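Local structure of PT26-6P (2WB7) at residues N225-S237 / V253-D265. The protein is of unknown function but is encoded by a euryarchaeal mobile element and combines two immunoglobulin-like domains with a helical domain. Residues are numbered along the deposited sequence; the frame is centred on the assembly and turned at random.
Sequences NDVATIDGGMLGS and VLYQNKYAGALSD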
ATOM      1  N   ASN A 225      -3.558  -5.196   3.209  1.00 64.49           N
ATOM      2  CA  ASN A 225      -3.458  -4.123   2.236  1.00 64.98           C
ATOM      3  C   ASN A 225      -4.302  -4.389   0.990  1.00 65.09           C
ATOM      4  O   ASN A 225      -4.383  -3.543   0.098  1.00 65.19           O
ATOM      5  CB  ASN A 225      -1.991  -3.863   1.853  1.00 65.38           C
ATOM      6  CG  ASN A 225      -1.296  -5.091   1.260  1.00 66.32           C
ATOM      7  OD1 ASN A 225      -1.737  -6.231   1.436  1.00 67.60           O
ATOM      8  ND2 ASN A 225      -0.193  -4.856   0.561  1.00 66.21           N
ATOM      9  N   ASP A 226      -4.936  -5.557   0.931  1.00 65.02           N
ATOM     10  CA  ASP A 226      -5.789  -5.886  -0.214  1.00 64.98           C
ATOM     11  C   ASP A 226      -6.753  -4.752  -0.488  1.00 64.18           C
ATOM     12  O   ASP A 226      -7.216  -4.576  -1.609  1.00 64.10           O
ATOM     13  CB  ASP A 226      -6.585  -7.158   0.045  1.00 65.45           C
ATOM     14  CG  ASP A 226      -5.714  -8.299   0.455  1.00 67.34           C
ATOM     15  OD1 ASP A 226      -4.558  -8.041   0.873  1.00 68.43           O
ATOM     16  OD2 ASP A 226      -6.189  -9.454   0.353  1.00 69.92           O
ATOM     17  N   VAL A 227      -7.063  -3.986   0.549  1.00 63.53           N
ATOM     18  CA  VAL A 227      -7.876  -2.784   0.390  1.00 62.88           C
ATOM     19  C   VAL A 227      -7.222  -1.783  -0.582  1.00 61.97           C
ATOM     20  O   VAL A 227      -7.910  -1.022  -1.273  1.00 61.72           O
ATOM     21  CB  VAL A 227      -8.104  -2.093   1.751  1.00 63.08           C
ATOM     22  CG1 VAL A 227      -9.009  -0.888   1.574  1.00 63.49           C
ATOM     23  CG2 VAL A 227      -8.679  -3.088   2.774  1.00 63.29           C
ATOM     24  N   ALA A 228      -5.888  -1.817  -0.638  1.00 60.81           N
ATOM     25  CA  ALA A 228      -5.102  -0.879  -1.427  1.00 59.48           C
ATOM     26  C   ALA A 228      -4.842  -1.331  -2.861  1.00 58.64           C
ATOM     27  O   ALA A 228      -3.704  -1.458  -3.285  1.00 58.66           O
ATOM     28  CB  ALA A 228      -3.797  -0.587  -0.728  1.00 59.57           C
ATOM     29  N   THR A 229      -5.906  -1.551  -3.614  1.00 57.72           N
ATOM     30  CA  THR A 229      -5.795  -1.949  -4.999  1.00 56.66           C
ATOM     31  C   THR A 229      -6.221  -0.807  -5.893  1.00 56.00           C
ATOM     32  O   THR A 229      -7.215  -0.160  -5.614  1.00 55.93           O
ATOM     33  CB  THR A 229      -6.754  -3.098  -5.272  1.00 56.58           C
ATOM     34  OG1 THR A 229      -6.240  -4.285  -4.664  1.00 56.22           O
ATOM     35  CG2 THR A 229      -6.918  -3.318  -6.763  1.00 56.99           C
ATOM     36  N   ILE A 230      -5.476  -0.554  -6.964  1.00 55.29           N
ATOM     37  CA  ILE A 230      -5.969   0.344  -8.007  1.00 54.58           C
ATOM     38  C   ILE A 230      -6.564  -0.468  -9.161  1.00 54.25           C
ATOM     39  O   ILE A 230      -6.067  -1.536  -9.503  1.00 53.88           O
ATOM     40  CB  ILE A 230      -4.885   1.296  -8.529  1.00 54.46           C
ATOM     41  CG1 ILE A 230      -3.682   0.517  -9.033  1.00 54.43           C
ATOM     42  CG2 ILE A 230      -4.452   2.257  -7.441  1.00 54.44           C
ATOM     43  CD1 ILE A 230      -2.640   1.406  -9.714  1.00 54.70           C
ATOM     44  N   ASP A 231      -7.645   0.033  -9.741  1.00 54.05           N
ATOM     45  CA  ASP A 231      -8.316  -0.669 -10.831  1.00 54.08           C
ATOM     46  C   ASP A 231      -7.414  -0.698 -12.051  1.00 53.35           C
ATOM     47  O   ASP A 231      -6.999   0.353 -12.552  1.00 53.56           O
ATOM     48  CB  ASP A 231      -9.629   0.026 -11.208  1.00 54.64           C
ATOM     49  CG  ASP A 231     -10.660   0.004 -10.085  1.00 56.58           C
ATOM     50  OD1 ASP A 231     -10.757  -1.025  -9.369  1.00 58.34           O
ATOM     51  OD2 ASP A 231     -11.373   1.025  -9.922  1.00 58.58           O
ATOM     52  N   GLY A 232      -7.115  -1.894 -12.543  1.00 52.34           N
ATOM     53  CA  GLY A 232      -6.305  -2.014 -13.751  1.00 50.79           C
ATOM     54  C   GLY A 232      -4.802  -1.945 -13.540  1.00 49.59           C
ATOM     55  O   GLY A 232      -4.038  -2.104 -14.501  1.00 50.16           O
ATOM     56  N   GLY A 233      -4.363  -1.705 -12.302  1.00 47.73           N
ATOM     57  CA  GLY A 233      -2.935  -1.766 -11.989  1.00 45.33           C
ATOM     58  C   GLY A 233      -2.378  -3.121 -12.387  1.00 43.79           C
ATOM     59  O   GLY A 233      -3.087  -4.116 -12.322  1.00 43.54           O
HETATM   60  N   MSE A 234      -1.113  -3.174 -12.790  1.00 42.17           N
HETATM   61  CA  MSE A 234      -0.569  -4.408 -13.345  1.00 40.71           C
HETATM   62  C   MSE A 234       0.274  -5.246 -12.380  1.00 39.91           C
HETATM   63  O   MSE A 234       0.740  -4.758 -11.361  1.00 39.57           O
HETATM   64  CB  MSE A 234       0.234  -4.139 -14.625  1.00 40.42           C
HETATM   65  CG  MSE A 234       0.078  -5.264 -15.636  1.00 39.97           C
HETATM   66 SE   MSE A 234       1.394  -5.287 -17.024  0.50 37.94          SE
HETATM   67  CE  MSE A 234       2.962  -5.558 -15.920  1.00 39.47           C
ATOM     68  N   LEU A 235       0.443  -6.517 -12.733  1.00 39.18           N
ATOM     69  CA  LEU A 235       1.338  -7.441 -12.046  1.00 38.55           C
ATOM     70  C   LEU A 235       2.386  -7.958 -13.022  1.00 37.52           C
ATOM     71  O   LEU A 235       2.087  -8.170 -14.199  1.00 37.37           O
ATOM     72  CB  LEU A 235       0.558  -8.647 -11.546  1.00 38.86           C
ATOM     73  CG  LEU A 235      -0.509  -8.285 -10.527  1.00 40.44           C
ATOM     74  CD1 LEU A 235      -1.538  -9.414 -10.362  1.00 40.54           C
ATOM     75  CD2 LEU A 235       0.192  -7.959  -9.211  1.00 40.95           C
ATOM     76  N   GLY A 236       3.598  -8.187 -12.526  1.00 35.99           N
ATOM     77  CA  GLY A 236       4.616  -8.864 -13.302  1.00 34.56           C
ATOM     78  C   GLY A 236       5.105  -8.105 -14.524  1.00 33.82           C
ATOM     79  O   GLY A 236       5.297  -6.898 -14.492  1.00 33.73           O
ATOM     80  N   SER A 237       5.325  -8.828 -15.611  1.00 33.20           N
ATOM     81  CA  SER A 237       5.970  -8.254 -16.769  1.00 32.48           C
ATOM     82  C   SER A 237       5.327  -8.807 -18.010  1.00 32.60           C
ATOM     83  O   SER A 237       4.910  -9.962 -18.029  1.00 32.94           O
ATOM     84  CB  SER A 237       7.440  -8.644 -16.771  1.00 32.23           C
ATOM     85  OG  SER A 237       8.088  -8.240 -17.953  1.00 30.96           O
ATOM     86  N   VAL A 253       2.822   1.717 -17.443  1.00 36.17           N
ATOM     87  CA  VAL A 253       1.608   1.167 -16.881  1.00 34.88           C
ATOM     88  C   VAL A 253       1.682   1.417 -15.382  1.00 34.52           C
ATOM     89  O   VAL A 253       2.779   1.493 -14.819  1.00 34.53           O
ATOM     90  CB  VAL A 253       1.534  -0.330 -17.096  1.00 34.80           C
ATOM     91  CG1 VAL A 253       1.158  -0.663 -18.535  1.00 33.92           C
ATOM     92  CG2 VAL A 253       2.847  -0.962 -16.703  1.00 33.94           C
ATOM     93  N   LEU A 254       0.536   1.563 -14.732  1.00 33.71           N
ATOM     94  CA  LEU A 254       0.533   1.651 -13.287  1.00 33.38           C
ATOM     95  C   LEU A 254       0.724   0.253 -12.751  1.00 33.20           C
ATOM     96  O   LEU A 254       0.240  -0.715 -13.333  1.00 33.50           O
ATOM     97  CB  LEU A 254      -0.793   2.192 -12.797  1.00 33.50           C
ATOM     98  CG  LEU A 254      -1.077   3.662 -13.131  1.00 34.36           C
ATOM     99  CD1 LEU A 254      -2.305   4.112 -12.319  1.00 34.92           C
ATOM    100  CD2 LEU A 254       0.148   4.552 -12.853  1.00 32.21           C
ATOM    101  N   TYR A 255       1.445   0.121 -11.652  1.00 32.64           N
ATOM    102  CA  TYR A 255       1.592  -1.207 -11.065  1.00 32.47           C
ATOM    103  C   TYR A 255       0.783  -1.292  -9.780  1.00 32.48           C
ATOM    104  O   TYR A 255       0.608  -0.294  -9.082  1.00 32.21           O
ATOM    105  CB  TYR A 255       3.077  -1.542 -10.815  1.00 32.00           C
ATOM    106  CG  TYR A 255       3.731  -2.299 -11.956  1.00 30.83           C
ATOM    107  CD1 TYR A 255       4.311  -1.632 -13.031  1.00 29.47           C
ATOM    108  CD2 TYR A 255       3.756  -3.686 -11.959  1.00 30.10           C
ATOM    109  CE1 TYR A 255       4.894  -2.332 -14.066  1.00 28.52           C
ATOM    110  CE2 TYR A 255       4.333  -4.389 -12.981  1.00 27.78           C
ATOM    111  CZ  TYR A 255       4.899  -3.717 -14.024  1.00 28.99           C
ATOM    112  OH  TYR A 255       5.470  -4.445 -15.036  1.00 30.77           O
ATOM    113  N   GLN A 256       0.265  -2.470  -9.470  1.00 32.73           N
ATOM    114  CA  GLN A 256      -0.213  -2.679  -8.120  1.00 33.09           C
ATOM    115  C   GLN A 256       1.034  -2.567  -7.229  1.00 33.37           C
ATOM    116  O   GLN A 256       2.144  -2.938  -7.648  1.00 33.42           O
ATOM    117  CB  GLN A 256      -0.878  -4.051  -7.962  1.00 33.12           C
ATOM    118  CG  GLN A 256      -2.104  -4.305  -8.829  1.00 33.76           C
ATOM    119  CD  GLN A 256      -3.262  -3.391  -8.502  1.00 36.14           C
ATOM    120  OE1 GLN A 256      -3.415  -2.924  -7.368  1.00 36.96           O
ATOM    121  NE2 GLN A 256      -4.096  -3.127  -9.499  1.00 37.51           N
ATOM    122  N   ASN A 257       0.865  -2.036  -6.019  1.00 33.25           N
ATOM    123  CA  ASN A 257       1.942  -2.006  -5.034  1.00 33.03           C
ATOM    124  C   ASN A 257       1.521  -2.799  -3.809  1.00 32.97           C
ATOM    125  O   ASN A 257       0.356  -2.806  -3.449  1.00 32.98           O
ATOM    126  CB  ASN A 257       2.236  -0.574  -4.577  1.00 33.17           C
ATOM    127  CG  ASN A 257       3.075   0.206  -5.556  1.00 33.67           C
ATOM    128  OD1 ASN A 257       2.554   0.985  -6.344  1.00 37.37           O
ATOM    129  ND2 ASN A 257       4.376   0.019  -5.505  1.00 34.50           N
ATOM    130  N   LYS A 258       2.478  -3.439  -3.152  1.00 32.95           N
ATOM    131  CA  LYS A 258       2.258  -4.003  -1.838  1.00 32.83           C
ATOM    132  C   LYS A 258       2.703  -2.944  -0.820  1.00 32.32           C
ATOM    133  O   LYS A 258       3.793  -2.397  -0.933  1.00 32.00           O
ATOM    134  CB  LYS A 258       3.103  -5.259  -1.693  1.00 33.26           C
ATOM    135  CG  LYS A 258       2.550  -6.298  -0.735  1.00 35.73           C
ATOM    136  CD  LYS A 258       3.665  -7.183  -0.183  1.00 40.62           C
ATOM    137  CE  LYS A 258       4.856  -7.322  -1.155  1.00 43.54           C
ATOM    138  NZ  LYS A 258       6.021  -8.097  -0.554  1.00 44.96           N
ATOM    139  N   TYR A 259       1.861  -2.636   0.160  1.00 32.06           N
ATOM    140  CA  TYR A 259       2.154  -1.550   1.100  1.00 31.72           C
ATOM    141  C   TYR A 259       2.351  -2.040   2.522  1.00 31.66           C
ATOM    142  O   TYR A 259       1.705  -2.995   2.929  1.00 31.66           O
ATOM    143  CB  TYR A 259       1.005  -0.547   1.137  1.00 31.68           C
ATOM    144  CG  TYR A 259       0.741   0.196  -0.144  1.00 31.44           C
ATOM    145  CD1 TYR A 259      -0.297  -0.190  -0.983  1.00 32.00           C
ATOM    146  CD2 TYR A 259       1.507   1.300  -0.500  1.00 30.29           C
ATOM    147  CE1 TYR A 259      -0.552   0.496  -2.161  1.00 33.18           C
ATOM    148  CE2 TYR A 259       1.269   1.988  -1.664  1.00 30.79           C
ATOM    149  CZ  TYR A 259       0.231   1.591  -2.490  1.00 32.73           C
ATOM    150  OH  TYR A 259      -0.025   2.268  -3.662  1.00 33.56           O
ATOM    151  N   ALA A 260       3.222  -1.363   3.273  1.00 31.35           N
ATOM    152  CA  ALA A 260       3.304  -1.522   4.719  1.00 31.74           C
ATOM    153  C   ALA A 260       3.591  -0.154   5.337  1.00 32.19           C
ATOM    154  O   ALA A 260       4.260   0.673   4.715  1.00 32.56           O
ATOM    155  CB  ALA A 260       4.393  -2.513   5.097  1.00 31.62           C
ATOM    156  N   GLY A 261       3.105   0.094   6.550  1.00 32.05           N
ATOM    157  CA  GLY A 261       3.372   1.373   7.198  1.00 31.82           C
ATOM    158  C   GLY A 261       2.186   2.322   7.301  1.00 31.88           C
ATOM    159  O   GLY A 261       1.063   1.893   7.527  1.00 31.48           O
ATOM    160  N   ALA A 262       2.445   3.616   7.134  1.00 32.10           N
ATOM    161  CA  ALA A 262       1.444   4.644   7.385  1.00 32.63           C
ATOM    162  C   ALA A 262       0.605   4.960   6.146  1.00 33.06           C
ATOM    163  O   ALA A 262       0.530   6.103   5.699  1.00 33.03           O
ATOM    164  CB  ALA A 262       2.119   5.897   7.906  1.00 32.31           C
ATOM    165  N   LEU A 263      -0.052   3.948   5.607  1.00 33.76           N
ATOM    166  CA  LEU A 263      -0.752   4.120   4.342  1.00 34.68           C
ATOM    167  C   LEU A 263      -1.913   5.106   4.426  1.00 35.32           C
ATOM    168  O   LEU A 263      -2.290   5.704   3.418  1.00 35.75           O
ATOM    169  CB  LEU A 263      -1.230   2.778   3.782  1.00 34.61           C
ATOM    170  CG  LEU A 263      -1.794   2.812   2.358  1.00 34.52           C
ATOM    171  CD1 LEU A 263      -0.743   3.239   1.328  1.00 33.89           C
ATOM    172  CD2 LEU A 263      -2.357   1.433   2.012  1.00 34.42           C
ATOM    173  N   SER A 264      -2.480   5.273   5.619  1.00 35.46           N
ATOM    174  CA  SER A 264      -3.561   6.235   5.804  1.00 35.30           C
ATOM    175  C   SER A 264      -3.049   7.673   5.718  1.00 35.26           C
ATOM    176  O   SER A 264      -3.797   8.585   5.387  1.00 35.19           O
ATOM    177  CB  SER A 264      -4.233   6.012   7.148  1.00 35.15           C
ATOM    178  OG  SER A 264      -4.858   4.742   7.215  1.00 35.79           O
ATOM    179  N   ASP A 265      -1.775   7.876   6.026  1.00 35.17           N
ATOM    180  CA  ASP A 265      -1.222   9.228   6.075  1.00 35.34           C
ATOM    181  C   ASP A 265      -0.788   9.736   4.702  1.00 35.77           C
ATOM    182  O   ASP A 265      -1.077  10.881   4.343  1.00 35.85           O
ATOM    183  CB  ASP A 265      -0.044   9.291   7.042  1.00 35.04           C
ATOM    184  CG  ASP A 265      -0.422   8.853   8.448  1.00 35.14           C
ATOM    185  OD1 ASP A 265      -1.640   8.806   8.742  1.00 34.41           O
ATOM    186  OD2 ASP A 265       0.491   8.546   9.248  1.00 34.07           O
TER
HETATM  187  O   HOH W   1      -1.912  -3.299  -1.360  1.00 51.23           O
HETATM  188  O   HOH W   2      -2.013  -1.037  -5.660  1.00 29.03           O
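Gln256 reaches into the bend of 225-237 and grips it through both ends of its amide. The chain is bent at chi2 (-64°), which turns the amide into the mouth of the type II turn from Ile230 to Gly233. OE1 takes the N-H of Ile230 on an in-plane lone pair, 3.2 Å from N, while NE2 gives a nearly straight bond to Ile230 O, lying in both the amide and the carbonyl plane, though its modelled length is doubtfully short. A second bond from NE2 meets Gly233 O from above the carbonyl plane at 3.2 Å. With the backbone of Ile230 held at N and O alike, the amide's rotation is fixed, and a water within hydrogen-bonding distance of OE1 and Ala228 O takes the N-H of Asn257.

Strand 253-261, first in chain order of an eight-stranded antiparallel sheet in the second immunoglobulin-like domain, lies between 266-272 and 370-379. The loop before it adds a single bridge: Met234 N bonds to Leu254 O (2.9 Å) and Met234 O accepts from Gln256 N.

Selenomethionine Met234 runs beside the Tyr255 ring, with CB over one face and SE oblique, 5.5 Å from the centroid. Ile230 crosses Leu254 at about a right angle, CD1 resting 3.7 Å from Leu254 CB, and helix 21-34 packs on both through Ala27. Ala228 CB touches Tyr259 CD1 (3.5 Å) and Leu263 CD2 (3.7 Å).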